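Local coordinates for protein catalase (Corynebacterium glutamicum, PDB 4B7H) that catalyses the breakdown of hydrogen peroxide to water and oxygen at a haem iron, and is held here in a complex with the inhibitor nitric oxide, at residues 104-109 with 321-326; 125-130 with 326-331; 132-137 with 333-338. All coordinates share one frame; numbering follows the deposited sequence.

The three contacts follow one another along neighbouring strands of the catalase beta-sheet, each pairing a strand or hairpin segment with helix 319-324 or the chain that follows it. Contacts 1 and 2 have centres 8 Å apart, share I326 and both touch the haem; their strands are joined by pairs such as A104 O to R129 N at 2.8 Å. Contact 3 is centred 13 Å from contact 2, whose strand it meets through F130 N and Y137 O, and 20 Å from contact 1. The side chains of R106 and A127 are about 10 and 9 Å from bound nitric oxide. Contact 3 does not touch the cofactor and lies at the second subunit.

Contact 1: residues 104-109 with 321-326; sequences AVRFST and AQIEQI. Unlike the reference sequence in segment 321-326: I326 (reference Leu). With HEM (protoporphyrin IX containing Fe), chain E.
R106 lays the middle of its side chain against I323, the two crossing obliquely, with CD 3.9 Å from the I323 branch methyl CG2. Two residues earlier, CB of A104 meets CD1 of I326 at 3.7 Å; so small a side chain lets the strand come close to the turn after the helix. The polar end of R106 belongs to the haem pocket. CG is anti to the backbone N (chi1 -174°) and the chain is extended to NE; chi4 (-83°) then turns CZ off that line, on the propionate side. NH1 donates to haem propionate oxygen O2D over 2.7 Å, at an N-H...O angle of 161°, and also bonds to H70 O. The propionate oxygen lies in the guanidinium plane, at its edge, as does a water that R106 NH2 reaches at 2.9 Å. The same water is hydrogen-bonded to E324 OE1, bridging two charges whose nearest atoms, R106 NH2 and E324 OE1, stand 4.6 Å apart. Strand 100-108 runs between strands 73-82 and 125-132, and F77 of the former touches both A104 and I323. Beyond the end of helix 319-324, Q325 OE1 bonds to Q386 N of the second subunit.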
# COMPACT_ATOMS: atom_id res chain seq x y z
N ALA A 104 -9.89 -24.76 9.56
CA ALA A 104 -10.21 -23.45 10.11
C ALA A 104 -11.62 -23.10 9.67
O ALA A 104 -12.10 -23.60 8.64
CB ALA A 104 -9.24 -22.40 9.58
N VAL A 105 -12.29 -22.24 10.43
CA VAL A 105 -13.59 -21.72 10.02
C VAL A 105 -13.69 -20.25 10.39
O VAL A 105 -13.16 -19.84 11.41
CB VAL A 105 -14.76 -22.54 10.65
CG1 VAL A 105 -14.85 -22.32 12.16
CG2 VAL A 105 -16.09 -22.19 10.00
N ARG A 106 -14.36 -19.47 9.55
CA ARG A 106 -14.74 -18.11 9.93
C ARG A 106 -16.23 -17.93 9.66
O ARG A 106 -16.73 -18.29 8.58
CB ARG A 106 -13.91 -17.05 9.19
CG ARG A 106 -14.17 -15.60 9.65
CD ARG A 106 -13.21 -14.64 8.97
NE ARG A 106 -13.42 -13.23 9.33
CZ ARG A 106 -14.32 -12.43 8.77
NH1 ARG A 106 -15.15 -12.90 7.83
NH2 ARG A 106 -14.42 -11.16 9.16
N PHE A 107 -16.94 -17.43 10.67
CA PHE A 107 -18.35 -17.08 10.56
C PHE A 107 -18.44 -15.56 10.51
O PHE A 107 -17.55 -14.87 11.01
CB PHE A 107 -19.12 -17.56 11.79
CG PHE A 107 -19.06 -19.05 12.01
CD1 PHE A 107 -19.85 -19.91 11.27
CD2 PHE A 107 -18.23 -19.58 12.99
CE1 PHE A 107 -19.81 -21.28 11.48
CE2 PHE A 107 -18.18 -20.95 13.21
CZ PHE A 107 -18.97 -21.80 12.45
N SER A 108 -19.52 -15.03 9.96
CA SER A 108 -19.60 -13.58 9.76
C SER A 108 -21.01 -13.13 9.45
O SER A 108 -21.87 -13.95 9.16
CB SER A 108 -18.69 -13.19 8.59
OG SER A 108 -19.03 -13.93 7.42
N THR A 109 -21.23 -11.82 9.50
CA THR A 109 -22.39 -11.23 8.84
C THR A 109 -21.91 -10.76 7.46
O THR A 109 -20.80 -11.11 7.06
CB THR A 109 -22.96 -10.05 9.65
OG1 THR A 109 -21.90 -9.11 9.90
CG2 THR A 109 -23.55 -10.53 10.97
N ALA A 321 -4.14 -12.07 13.86
CA ALA A 321 -3.16 -12.77 13.03
C ALA A 321 -3.74 -13.97 12.31
O ALA A 321 -3.30 -14.29 11.20
CB ALA A 321 -1.95 -13.18 13.86
N GLN A 322 -4.70 -14.65 12.93
CA GLN A 322 -5.19 -15.94 12.45
C GLN A 322 -6.61 -15.93 11.88
O GLN A 322 -6.97 -16.83 11.12
CB GLN A 322 -5.08 -16.99 13.55
CG GLN A 322 -3.64 -17.23 13.95
CD GLN A 322 -3.51 -18.14 15.14
OE1 GLN A 322 -4.26 -18.02 16.11
NE2 GLN A 322 -2.57 -19.07 15.08
N ILE A 323 -7.41 -14.94 12.27
CA ILE A 323 -8.79 -14.81 11.78
C ILE A 323 -8.93 -13.60 10.86
O ILE A 323 -9.37 -13.74 9.71
CB ILE A 323 -9.83 -14.75 12.93
CG1 ILE A 323 -9.70 -15.98 13.83
CG2 ILE A 323 -11.23 -14.61 12.36
CD1 ILE A 323 -9.93 -17.31 13.12
N GLU A 324 -8.54 -12.41 11.32
CA GLU A 324 -8.65 -11.25 10.44
C GLU A 324 -7.83 -11.46 9.16
O GLU A 324 -8.29 -11.11 8.07
CB GLU A 324 -8.24 -9.95 11.14
CG GLU A 324 -8.38 -8.70 10.25
CD GLU A 324 -9.81 -8.36 9.87
OE1 GLU A 324 -10.76 -8.78 10.58
OE2 GLU A 324 -10.01 -7.66 8.85
N GLN A 325 -6.65 -12.06 9.30
CA GLN A 325 -5.74 -12.28 8.17
C GLN A 325 -5.94 -13.59 7.41
O GLN A 325 -5.22 -13.85 6.44
CB GLN A 325 -4.28 -12.23 8.63
CG GLN A 325 -3.85 -10.87 9.13
CD GLN A 325 -2.35 -10.77 9.36
OE1 GLN A 325 -1.73 -9.76 9.03
NE2 GLN A 325 -1.76 -11.83 9.94
N ILE A 326 -6.86 -14.45 7.85
CA ILE A 326 -7.13 -15.63 7.04
C ILE A 326 -7.69 -15.18 5.69
O ILE A 326 -8.37 -14.15 5.60
CB ILE A 326 -8.04 -16.67 7.75
CG1 ILE A 326 -7.82 -18.07 7.17
CG2 ILE A 326 -9.53 -16.28 7.69
CD1 ILE A 326 -8.45 -19.19 7.97
CHA HEM E . -16.41 -12.64 1.41
CHB HEM E . -16.84 -11.82 -3.35
CHC HEM E . -20.98 -14.33 -3.34
CHD HEM E . -19.64 -16.26 0.86
C1A HEM E . -16.18 -12.18 0.13
C2A HEM E . -15.03 -11.41 -0.29
C3A HEM E . -15.15 -11.20 -1.61
C4A HEM E . -16.37 -11.83 -2.06
CMA HEM E . -14.20 -10.45 -2.55
CAA HEM E . -13.89 -10.93 0.63
CBA HEM E . -12.82 -12.02 0.72
CGA HEM E . -11.59 -11.57 1.45
O1A HEM E . -11.01 -12.42 2.18
O2A HEM E . -11.15 -10.40 1.31
C1B HEM E . -18.01 -12.40 -3.78
C2B HEM E . -18.57 -12.32 -5.11
C3B HEM E . -19.74 -13.00 -5.09
C4B HEM E . -19.92 -13.54 -3.76
CMB HEM E . -17.91 -11.56 -6.27
CAB HEM E . -20.75 -13.27 -6.22
CBB HEM E . -20.38 -13.31 -7.50
C1C HEM E . -20.89 -15.21 -2.28
C2C HEM E . -21.62 -16.46 -2.10
C3C HEM E . -21.23 -16.98 -0.93
C4C HEM E . -20.25 -16.09 -0.35
CMC HEM E . -22.65 -17.04 -3.10
CAC HEM E . -21.62 -18.32 -0.25
CBC HEM E . -22.00 -19.40 -0.95
C1D HEM E . -18.71 -15.42 1.41
C2D HEM E . -18.19 -15.59 2.73
C3D HEM E . -17.19 -14.48 2.91
C4D HEM E . -17.19 -13.74 1.68
CMD HEM E . -18.58 -16.66 3.74
CAD HEM E . -16.35 -14.25 4.16
CBD HEM E . -15.21 -15.26 4.15
CGD HEM E . -14.48 -15.06 5.45
O1D HEM E . -13.30 -14.63 5.44
O2D HEM E . -15.10 -15.30 6.52
NA HEM E . -16.98 -12.44 -0.97
NB HEM E . -18.85 -13.15 -2.98
NC HEM E . -20.06 -15.02 -1.19
ND HEM E . -18.11 -14.31 0.81
FE HEM E . -18.54 -13.70 -1.06
O HOH W 1 -12.42 -10.99 11.30

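Contact 2: residues 125-130 with 326-331; sequences GFALRF and IALDPG. Unlike the reference sequence in segment 326-331: I326 (reference Leu). With HEM (protoporphyrin IX containing Fe), chain E.
One wall of the haem pocket is built where L328, in the irregular chain after helix 319-324, packs over A127 and R129 of a sheet strand. The forked end of leucine suits this double duty: CD1 lies 3.6 Å from A127 CB, while CD2 lies 3.7 Å from R129 CB and also over one face of the R129 guanidinium, toward its rim. CD1 in addition comes within 3.8 Å of haem propionate oxygen O1D. The absence of a side chain at G125 allows its CA to come within 3.5 Å of the haem methyl CMD.

R129, an arginine, has the reach to meet the loop from the strand. Its chain bends at chi3 (-60°), which places NE, and NH2 gives A327 O a weak bond, 2.7 Å long but with an N-H...O angle of only 129°. NH1 meets I326 CG1 at 3.7 Å, the two side chains tip to tip. The stronger partner is D138, which joins the two segments: its OD1 forms a salt bridge with R129 NE and its OD2 accepts from D329 N. N370 OD1 accepts from R129 NH1. Further on, D329 OD1 accepts from G331 N at 2.8 Å, an Asx turn that curls the loop.

Strand 125-132 is flanked by strands 100-108 and 135-142, and A327, D329 and P330 rest their side chains on helix 343-359.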
# COMPACT_ATOMS: atom_id res chain seq x y z
N GLY A 125 -22.00 -15.78 6.98
CA GLY A 125 -20.96 -16.54 6.32
C GLY A 125 -20.59 -17.77 7.12
O GLY A 125 -20.63 -17.77 8.35
N PHE A 126 -20.18 -18.81 6.41
CA PHE A 126 -19.87 -20.11 6.99
C PHE A 126 -18.72 -20.65 6.13
O PHE A 126 -18.93 -21.44 5.20
CB PHE A 126 -21.12 -21.01 6.89
CG PHE A 126 -21.11 -22.21 7.80
CD1 PHE A 126 -20.19 -23.24 7.61
CD2 PHE A 126 -22.05 -22.34 8.81
CE1 PHE A 126 -20.20 -24.36 8.44
CE2 PHE A 126 -22.08 -23.48 9.63
CZ PHE A 126 -21.15 -24.48 9.45
N ALA A 127 -17.51 -20.20 6.44
CA ALA A 127 -16.37 -20.39 5.55
C ALA A 127 -15.31 -21.31 6.13
O ALA A 127 -14.66 -20.97 7.13
CB ALA A 127 -15.76 -19.03 5.20
N LEU A 128 -15.12 -22.45 5.48
CA LEU A 128 -14.24 -23.51 5.98
C LEU A 128 -12.97 -23.62 5.16
O LEU A 128 -13.01 -23.48 3.94
CB LEU A 128 -14.96 -24.85 5.88
CG LEU A 128 -16.16 -25.00 6.81
CD1 LEU A 128 -17.16 -25.97 6.22
CD2 LEU A 128 -15.68 -25.47 8.19
N ARG A 129 -11.85 -23.87 5.84
CA ARG A 129 -10.62 -24.31 5.19
C ARG A 129 -10.26 -25.69 5.71
O ARG A 129 -10.22 -25.90 6.93
CB ARG A 129 -9.44 -23.39 5.51
CG ARG A 129 -8.08 -24.04 5.20
CD ARG A 129 -6.99 -22.98 5.07
NE ARG A 129 -7.35 -22.06 3.99
CZ ARG A 129 -6.93 -20.81 3.89
NH1 ARG A 129 -6.09 -20.31 4.79
NH2 ARG A 129 -7.35 -20.06 2.87
N PHE A 130 -9.98 -26.61 4.80
CA PHE A 130 -9.43 -27.90 5.16
C PHE A 130 -7.97 -27.96 4.73
O PHE A 130 -7.66 -27.76 3.55
CB PHE A 130 -10.25 -29.02 4.51
CG PHE A 130 -11.72 -28.96 4.85
CD1 PHE A 130 -12.15 -29.30 6.12
CD2 PHE A 130 -12.65 -28.53 3.91
CE1 PHE A 130 -13.50 -29.23 6.45
CE2 PHE A 130 -14.01 -28.45 4.24
CZ PHE A 130 -14.43 -28.80 5.51
N ILE A 326 -6.86 -14.45 7.85
CA ILE A 326 -7.13 -15.63 7.04
C ILE A 326 -7.69 -15.18 5.69
O ILE A 326 -8.37 -14.15 5.60
CB ILE A 326 -8.04 -16.67 7.75
CG1 ILE A 326 -7.82 -18.07 7.17
CG2 ILE A 326 -9.53 -16.28 7.69
CD1 ILE A 326 -8.45 -19.19 7.97
N ALA A 327 -7.33 -15.91 4.64
CA ALA A 327 -7.73 -15.54 3.29
C ALA A 327 -8.51 -16.70 2.70
O ALA A 327 -7.96 -17.55 1.98
CB ALA A 327 -6.48 -15.24 2.44
N LEU A 328 -9.79 -16.78 3.05
CA LEU A 328 -10.62 -17.90 2.61
C LEU A 328 -11.08 -17.63 1.18
O LEU A 328 -11.45 -16.51 0.85
CB LEU A 328 -11.79 -18.10 3.57
CG LEU A 328 -11.31 -18.60 4.95
CD1 LEU A 328 -12.31 -18.29 6.06
CD2 LEU A 328 -11.02 -20.10 4.92
N ASP A 329 -11.03 -18.65 0.33
CA ASP A 329 -11.14 -18.42 -1.11
C ASP A 329 -11.73 -19.66 -1.79
O ASP A 329 -11.14 -20.74 -1.73
CB ASP A 329 -9.72 -18.12 -1.62
CG ASP A 329 -9.62 -17.97 -3.13
OD1 ASP A 329 -10.66 -17.99 -3.84
OD2 ASP A 329 -8.48 -17.82 -3.61
N PRO A 330 -12.89 -19.52 -2.47
CA PRO A 330 -13.51 -20.69 -3.10
C PRO A 330 -12.65 -21.25 -4.24
O PRO A 330 -12.84 -22.39 -4.66
CB PRO A 330 -14.85 -20.15 -3.63
CG PRO A 330 -14.66 -18.69 -3.76
CD PRO A 330 -13.70 -18.30 -2.66
N GLY A 331 -11.71 -20.45 -4.73
CA GLY A 331 -10.77 -20.91 -5.74
C GLY A 331 -9.73 -21.88 -5.20
O GLY A 331 -8.97 -22.49 -5.97
CHA HEM E . -16.41 -12.64 1.41
CHB HEM E . -16.84 -11.82 -3.35
CHC HEM E . -20.98 -14.33 -3.34
CHD HEM E . -19.64 -16.26 0.86
C1A HEM E . -16.18 -12.18 0.13
C2A HEM E . -15.03 -11.41 -0.29
C3A HEM E . -15.15 -11.20 -1.61
C4A HEM E . -16.37 -11.83 -2.06
CMA HEM E . -14.20 -10.45 -2.55
CAA HEM E . -13.89 -10.93 0.63
CBA HEM E . -12.82 -12.02 0.72
CGA HEM E . -11.59 -11.57 1.45
O1A HEM E . -11.01 -12.42 2.18
O2A HEM E . -11.15 -10.40 1.31
C1B HEM E . -18.01 -12.40 -3.78
C2B HEM E . -18.57 -12.32 -5.11
C3B HEM E . -19.74 -13.00 -5.09
C4B HEM E . -19.92 -13.54 -3.76
CMB HEM E . -17.91 -11.56 -6.27
CAB HEM E . -20.75 -13.27 -6.22
CBB HEM E . -20.38 -13.31 -7.50
C1C HEM E . -20.89 -15.21 -2.28
C2C HEM E . -21.62 -16.46 -2.10
C3C HEM E . -21.23 -16.98 -0.93
C4C HEM E . -20.25 -16.09 -0.35
CMC HEM E . -22.65 -17.04 -3.10
CAC HEM E . -21.62 -18.32 -0.25
CBC HEM E . -22.00 -19.40 -0.95
C1D HEM E . -18.71 -15.42 1.41
C2D HEM E . -18.19 -15.59 2.73
C3D HEM E . -17.19 -14.48 2.91
C4D HEM E . -17.19 -13.74 1.68
CMD HEM E . -18.58 -16.66 3.74
CAD HEM E . -16.35 -14.25 4.16
CBD HEM E . -15.21 -15.26 4.15
CGD HEM E . -14.48 -15.06 5.45
O1D HEM E . -13.30 -14.63 5.44
O2D HEM E . -15.10 -15.30 6.52
NA HEM E . -16.98 -12.44 -0.97
NB HEM E . -18.85 -13.15 -2.98
NC HEM E . -20.06 -15.02 -1.19
ND HEM E . -18.11 -14.31 0.81
FE HEM E . -18.54 -13.70 -1.06

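Contact 3: residues 132-137 with 333-338; sequences TEEGNY and IVPGVG
E134 OE1 and the backbone oxygen P335 O are bridged by a water that donates to both. The water oxygen is 2.6 Å from E134 OE1. From P335 O the water oxygen is 2.8 Å away. Beside this bridge the extended carboxylate arm of E134 crosses the P335 ring obliquely, E134 OE1 being 3.7 Å from P335 CG. The type I turn T132-G135 that presents E134 closes a beta hairpin between strands 125-132 and 135-142; G135, at phi 116°, holds a place that calls for glycine. The T132 hydroxyl braces the turn, giving its proton to G135 O over 2.6 Å, in the carbonyl plane on a lone pair, and accepting from E134 N, an ST turn. A hydroxyl suits the place because it can donate and accept at once.

The larger part of the contact centres on V334 and Y137. V334 sets CG1 3.6 Å from E134 O, with the carbonyl oxygens of G135 and N136 also nearby, and CG2 3.9 Å from Y137 CB, its side chain at about a right angle to that of Y137. At the far end of the ring Y137 and V337 meet tip to tip: V337 CG1 is 3.4 Å from Y137 OH, and CG2 makes an off-centre CH-pi contact 4.3 Å from the ring centroid, while the hydroxyl itself hydrogen-bonds to Y228 OH. In the type II turn V334-V337, P335 takes the second place, where proline fits, and G336 (phi 94°) the third, where glycine fits.

Strand 135-142 pairs with strand 125-132, strand 337-338 with 214-217, and N26 of the second subunit donates from ND2 to N136 O and I333 O.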
# COMPACT_ATOMS: atom_id res chain seq x y z
N THR A 132 -5.57 -29.94 3.66
CA THR A 132 -5.43 -31.29 3.14
C THR A 132 -4.01 -31.60 2.68
O THR A 132 -3.18 -30.69 2.50
CB THR A 132 -6.43 -31.61 1.98
OG1 THR A 132 -5.81 -31.37 0.71
CG2 THR A 132 -7.72 -30.81 2.10
N GLU A 133 -3.74 -32.88 2.46
CA GLU A 133 -2.43 -33.34 2.02
C GLU A 133 -2.16 -32.95 0.56
O GLU A 133 -1.03 -33.04 0.09
CB GLU A 133 -2.30 -34.85 2.20
CG GLU A 133 -2.35 -35.31 3.65
CD GLU A 133 -2.27 -36.82 3.81
OE1 GLU A 133 -1.81 -37.50 2.87
OE2 GLU A 133 -2.66 -37.33 4.88
N GLU A 134 -3.21 -32.54 -0.15
CA GLU A 134 -3.06 -32.09 -1.54
C GLU A 134 -3.37 -30.60 -1.67
O GLU A 134 -3.70 -30.11 -2.76
CB GLU A 134 -3.90 -32.95 -2.50
CG GLU A 134 -3.40 -34.40 -2.49
CD GLU A 134 -4.12 -35.37 -3.42
OE1 GLU A 134 -5.17 -35.02 -4.00
OE2 GLU A 134 -3.62 -36.51 -3.56
N GLY A 135 -3.25 -29.88 -0.56
CA GLY A 135 -3.43 -28.44 -0.54
C GLY A 135 -4.60 -27.98 0.31
O GLY A 135 -5.39 -28.80 0.79
N ASN A 136 -4.72 -26.67 0.50
CA ASN A 136 -5.85 -26.12 1.24
C ASN A 136 -7.10 -26.14 0.37
O ASN A 136 -7.10 -25.60 -0.73
CB ASN A 136 -5.58 -24.68 1.71
CG ASN A 136 -4.46 -24.59 2.73
OD1 ASN A 136 -4.13 -25.59 3.37
ND2 ASN A 136 -3.87 -23.40 2.89
N TYR A 137 -8.14 -26.80 0.86
CA TYR A 137 -9.43 -26.83 0.17
C TYR A 137 -10.40 -25.99 0.99
O TYR A 137 -10.72 -26.35 2.14
CB TYR A 137 -9.94 -28.27 0.05
CG TYR A 137 -11.32 -28.38 -0.57
CD1 TYR A 137 -11.74 -27.47 -1.53
CD2 TYR A 137 -12.20 -29.39 -0.18
CE1 TYR A 137 -13.00 -27.57 -2.10
CE2 TYR A 137 -13.47 -29.48 -0.74
CZ TYR A 137 -13.86 -28.57 -1.70
OH TYR A 137 -15.11 -28.67 -2.26
N ILE A 333 -9.41 -24.93 -4.59
CA ILE A 333 -9.89 -26.28 -4.83
C ILE A 333 -8.70 -27.24 -4.94
O ILE A 333 -7.55 -26.82 -5.04
CB ILE A 333 -10.79 -26.36 -6.08
CG1 ILE A 333 -10.04 -25.91 -7.34
CG2 ILE A 333 -12.06 -25.54 -5.86
CD1 ILE A 333 -10.86 -26.11 -8.62
N VAL A 334 -9.01 -28.54 -4.88
CA VAL A 334 -7.99 -29.59 -4.86
C VAL A 334 -8.43 -30.68 -5.85
O VAL A 334 -9.59 -30.69 -6.28
CB VAL A 334 -7.83 -30.19 -3.44
CG1 VAL A 334 -7.17 -29.19 -2.50
CG2 VAL A 334 -9.17 -30.65 -2.89
N PRO A 335 -7.51 -31.60 -6.22
CA PRO A 335 -7.91 -32.68 -7.12
C PRO A 335 -9.12 -33.45 -6.61
O PRO A 335 -9.22 -33.70 -5.41
CB PRO A 335 -6.67 -33.59 -7.12
CG PRO A 335 -5.53 -32.66 -6.88
CD PRO A 335 -6.07 -31.62 -5.92
N GLY A 336 -10.03 -33.80 -7.51
CA GLY A 336 -11.27 -34.46 -7.13
C GLY A 336 -12.44 -33.52 -6.92
O GLY A 336 -13.57 -33.97 -6.72
N VAL A 337 -12.19 -32.21 -6.96
CA VAL A 337 -13.24 -31.20 -6.84
C VAL A 337 -13.14 -30.25 -8.02
O VAL A 337 -12.04 -29.85 -8.43
CB VAL A 337 -13.09 -30.37 -5.55
CG1 VAL A 337 -14.15 -29.28 -5.48
CG2 VAL A 337 -13.19 -31.26 -4.32
N GLY A 338 -14.29 -29.89 -8.59
CA GLY A 338 -14.34 -28.94 -9.68
C GLY A 338 -15.45 -27.92 -9.50
O GLY A 338 -16.20 -27.97 -8.52
O HOH W 2 -7.42 -33.88 -3.27